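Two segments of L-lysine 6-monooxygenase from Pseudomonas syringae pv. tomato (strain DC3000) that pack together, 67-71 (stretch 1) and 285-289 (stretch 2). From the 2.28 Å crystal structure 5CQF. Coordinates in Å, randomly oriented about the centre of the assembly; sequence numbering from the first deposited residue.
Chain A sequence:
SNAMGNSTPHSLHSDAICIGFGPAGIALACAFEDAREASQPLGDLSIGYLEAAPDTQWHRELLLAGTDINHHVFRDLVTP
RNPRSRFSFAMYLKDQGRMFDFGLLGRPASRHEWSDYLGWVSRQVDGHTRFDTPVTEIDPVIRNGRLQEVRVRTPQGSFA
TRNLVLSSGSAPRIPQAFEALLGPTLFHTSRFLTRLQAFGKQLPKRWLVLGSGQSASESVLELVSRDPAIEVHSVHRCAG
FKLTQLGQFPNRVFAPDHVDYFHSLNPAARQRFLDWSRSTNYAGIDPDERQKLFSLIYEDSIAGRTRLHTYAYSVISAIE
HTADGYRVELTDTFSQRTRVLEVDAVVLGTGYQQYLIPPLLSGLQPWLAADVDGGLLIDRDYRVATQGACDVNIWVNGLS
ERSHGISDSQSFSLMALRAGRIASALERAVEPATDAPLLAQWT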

ATOM      1  N   THR A  67     -10.548 -19.535  -1.902  1.00 50.48           N
ATOM      2  CA  THR A  67     -10.332 -19.105  -0.524  1.00 50.77           C
ATOM      3  C   THR A  67      -9.489 -17.827  -0.419  1.00 45.85           C
ATOM      4  O   THR A  67      -8.433 -17.726  -1.022  1.00 47.01           O
ATOM      5  CB  THR A  67      -9.705 -20.229   0.310  1.00 51.35           C
ATOM      6  OG1 THR A  67     -10.492 -21.415   0.132  1.00 52.66           O
ATOM      7  CG2 THR A  67      -9.688 -19.833   1.801  1.00 51.58           C
ATOM      8  N   ASP A  68      -9.987 -16.862   0.359  1.00 42.71           N
ATOM      9  CA  ASP A  68      -9.297 -15.592   0.592  1.00 41.31           C
ATOM     10  C   ASP A  68      -8.157 -15.819   1.577  1.00 41.09           C
ATOM     11  O   ASP A  68      -8.386 -16.021   2.771  1.00 41.33           O
ATOM     12  CB  ASP A  68     -10.286 -14.530   1.114  1.00 41.12           C
ATOM     13  CG  ASP A  68      -9.635 -13.200   1.414  1.00 40.29           C
ATOM     14  OD1 ASP A  68      -8.465 -13.011   1.015  1.00 42.13           O
ATOM     15  OD2 ASP A  68     -10.292 -12.324   2.052  1.00 40.82           O
ATOM     16  N   ILE A  69      -6.936 -15.814   1.058  1.00 40.86           N
ATOM     17  CA  ILE A  69      -5.713 -16.022   1.879  1.00 41.83           C
ATOM     18  C   ILE A  69      -5.023 -14.695   2.113  1.00 39.69           C
ATOM     19  O   ILE A  69      -3.849 -14.640   2.457  1.00 39.75           O
ATOM     20  CB  ILE A  69      -4.686 -17.067   1.275  1.00 42.63           C
ATOM     21  CG1 ILE A  69      -4.395 -16.870  -0.222  1.00 42.97           C
ATOM     22  CG2 ILE A  69      -5.198 -18.483   1.432  1.00 42.38           C
ATOM     23  CD1 ILE A  69      -3.658 -15.612  -0.581  1.00 43.02           C
ATOM     24  N   ASN A  70      -5.760 -13.612   1.943  1.00 40.83           N
ATOM     25  CA  ASN A  70      -5.224 -12.289   2.225  1.00 41.35           C
ATOM     26  C   ASN A  70      -5.513 -12.030   3.714  1.00 41.74           C
ATOM     27  O   ASN A  70      -6.450 -11.307   4.097  1.00 41.97           O
ATOM     28  CB  ASN A  70      -5.836 -11.265   1.275  1.00 41.96           C
ATOM     29  CG  ASN A  70      -5.240  -9.893   1.426  1.00 43.06           C
ATOM     30  OD1 ASN A  70      -4.592  -9.596   2.406  1.00 45.87           O
ATOM     31  ND2 ASN A  70      -5.491  -9.037   0.464  1.00 45.19           N
ATOM     32  N   HIS A  71      -4.727 -12.728   4.536  1.00 42.11           N
ATOM     33  CA  HIS A  71      -4.770 -12.621   5.981  1.00 39.41           C
ATOM     34  C   HIS A  71      -3.367 -12.752   6.566  1.00 40.03           C
ATOM     35  O   HIS A  71      -2.391 -13.142   5.901  1.00 35.95           O
ATOM     36  CB  HIS A  71      -5.720 -13.649   6.599  1.00 40.41           C
ATOM     37  CG  HIS A  71      -5.377 -15.071   6.314  1.00 40.00           C
ATOM     38  ND1 HIS A  71      -4.224 -15.669   6.777  1.00 40.77           N
ATOM     39  CD2 HIS A  71      -6.060 -16.035   5.654  1.00 40.99           C
ATOM     40  CE1 HIS A  71      -4.202 -16.936   6.399  1.00 41.48           C
ATOM     41  NE2 HIS A  71      -5.310 -17.191   5.725  1.00 40.98           N
ATOM     42  N   ILE A 285     -14.466 -10.922  -1.658  1.00 40.98           N
ATOM     43  CA  ILE A 285     -13.390 -11.345  -2.531  1.00 40.01           C
ATOM     44  C   ILE A 285     -12.090 -10.699  -2.064  1.00 37.94           C
ATOM     45  O   ILE A 285     -12.079  -9.503  -1.740  1.00 36.00           O
ATOM     46  CB  ILE A 285     -13.701 -10.931  -3.974  1.00 41.30           C
ATOM     47  CG1 ILE A 285     -14.949 -11.666  -4.468  1.00 44.84           C
ATOM     48  CG2 ILE A 285     -12.530 -11.237  -4.896  1.00 42.25           C
ATOM     49  CD1 ILE A 285     -15.405 -11.194  -5.833  1.00 47.44           C
ATOM     50  N   ASP A 286     -11.026 -11.509  -1.964  1.00 36.95           N
ATOM     51  CA  ASP A 286      -9.664 -11.012  -1.662  1.00 36.35           C
ATOM     52  C   ASP A 286      -9.450  -9.747  -2.477  1.00 35.58           C
ATOM     53  O   ASP A 286      -9.581  -9.821  -3.699  1.00 34.36           O
ATOM     54  CB  ASP A 286      -8.642 -12.088  -2.077  1.00 37.96           C
ATOM     55  CG  ASP A 286      -7.183 -11.689  -1.828  1.00 38.67           C
ATOM     56  OD1 ASP A 286      -6.899 -10.506  -1.547  1.00 37.21           O
ATOM     57  OD2 ASP A 286      -6.311 -12.604  -1.919  1.00 40.82           O
ATOM     58  N   PRO A 287      -9.156  -8.586  -1.821  1.00 35.58           N
ATOM     59  CA  PRO A 287      -8.938  -7.342  -2.576  1.00 35.53           C
ATOM     60  C   PRO A 287      -7.829  -7.444  -3.615  1.00 34.95           C
ATOM     61  O   PRO A 287      -7.911  -6.794  -4.614  1.00 33.38           O
ATOM     62  CB  PRO A 287      -8.606  -6.286  -1.498  1.00 36.45           C
ATOM     63  CG  PRO A 287      -8.403  -7.038  -0.219  1.00 37.78           C
ATOM     64  CD  PRO A 287      -9.101  -8.366  -0.363  1.00 36.89           C
ATOM     65  N   ASP A 288      -6.812  -8.280  -3.414  1.00 38.23           N
ATOM     66  CA  ASP A 288      -5.775  -8.466  -4.469  1.00 39.58           C
ATOM     67  C   ASP A 288      -6.293  -9.237  -5.664  1.00 38.64           C
ATOM     68  O   ASP A 288      -5.815  -9.022  -6.775  1.00 39.52           O
ATOM     69  CB  ASP A 288      -4.500  -9.137  -3.942  1.00 40.77           C
ATOM     70  CG  ASP A 288      -3.869  -8.369  -2.806  1.00 44.27           C
ATOM     71  OD1 ASP A 288      -4.098  -7.137  -2.690  1.00 46.37           O
ATOM     72  OD2 ASP A 288      -3.142  -9.010  -2.006  1.00 52.64           O
ATOM     73  N   GLU A 289      -7.259 -10.125  -5.453  1.00 39.81           N
ATOM     74  CA  GLU A 289      -7.890 -10.832  -6.575  1.00 41.92           C
ATOM     75  C   GLU A 289      -8.725  -9.879  -7.442  1.00 41.80           C
ATOM     76  O   GLU A 289      -8.597  -9.885  -8.670  1.00 40.56           O
ATOM     77  CB  GLU A 289      -8.747 -11.993  -6.087  1.00 44.74           C
ATOM     78  CG  GLU A 289      -7.936 -13.180  -5.564  1.00 47.77           C
ATOM     79  CD  GLU A 289      -7.083 -13.861  -6.641  1.00 49.62           C
ATOM     80  OE1 GLU A 289      -7.569 -14.091  -7.793  1.00 49.13           O
ATOM     81  OE2 GLU A 289      -5.916 -14.179  -6.322  1.00 48.49           O
TER
HETATM   82  O   HOH W   1      -6.960 -14.949  -1.696  1.00 34.46           O

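The two segments lie 216 residues or more apart at their points of contact, yet they meet in one small interface. It buries 213 Å², both sides summed. Stretch 1 has no regular helix or strand. Stretch 2 leads into a helix that begins at P287 and continues later in the chain. The backbones come nearest at D68 and D286, where the CA atoms are 5.1 Å apart.

I285 opens stretch 2 and takes almost no part. Its CA-to-CB bond points away from stretch 1, and its side chain makes no contact with that segment.

D286 is the centre of the contact. It occupies the N-cap position, right before the helix. Its OD1 accepts a hydrogen bond from D288 N at 2.9 Å, a capping bond that satisfies a backbone NH in the first turn. The same OD1 accepts a second hydrogen bond, from N70 ND2 across the interface, also at 2.9 Å. The N-H...O angle of 158° is close to linear. One carboxylate oxygen therefore both caps the helix and ties it to stretch 1.

The other oxygen, OD2, is held through water 1. The water donates to D286 OD2 at a short 2.4 Å and accepts from I69 N at 2.9 Å. It thus bridges the aspartate to the backbone of stretch 1. The side chain of I69 also comes near this oxygen, with CD1 4.2 Å from D286 OD2, a loose contact that adds little burial.

D68 packs against D286 as well. Its OD1 lies 3.2 Å from D286 CB, and 3.7 Å from D286 OD2. The second approach brings like charges together if both carboxylates are ionized. Each of these oxygens has a donor of its own. D68 OD1 accepts from N70 N at 2.9 Å, while D286 OD2 has the water. D68 OD2 is hydrogen-bonded elsewhere in the structure. The bond from N70 N to D68 OD1 ties the backbone of N70, the residue whose side chain reaches across, to the D68 carboxylate.

P287 is the first residue of the helix. As a proline it has no backbone NH to offer, and its phi of -57° suits a helical start. Its ring meets the amide of N70, with CG 3.6 Å from N70 ND2. This is van der Waals packing beside the hydrogen bond to D286.

D288 is exposed, but its CA-to-CB bond points toward stretch 1. Its OD2 comes within 3.4 Å of N70 ND2. The angle is poor, so this is not a hydrogen bond. The proximity still places a carboxylate near the polar amide. The firmer role of D288 is through its backbone N, which receives the cap from D286.

E289 closes the stretch without touching stretch 1. Its OE2 is hydrogen-bonded elsewhere in the structure. Its backbone N makes a weak hydrogen bond to D286 O, with E289 N and D286 O 2.9 Å apart.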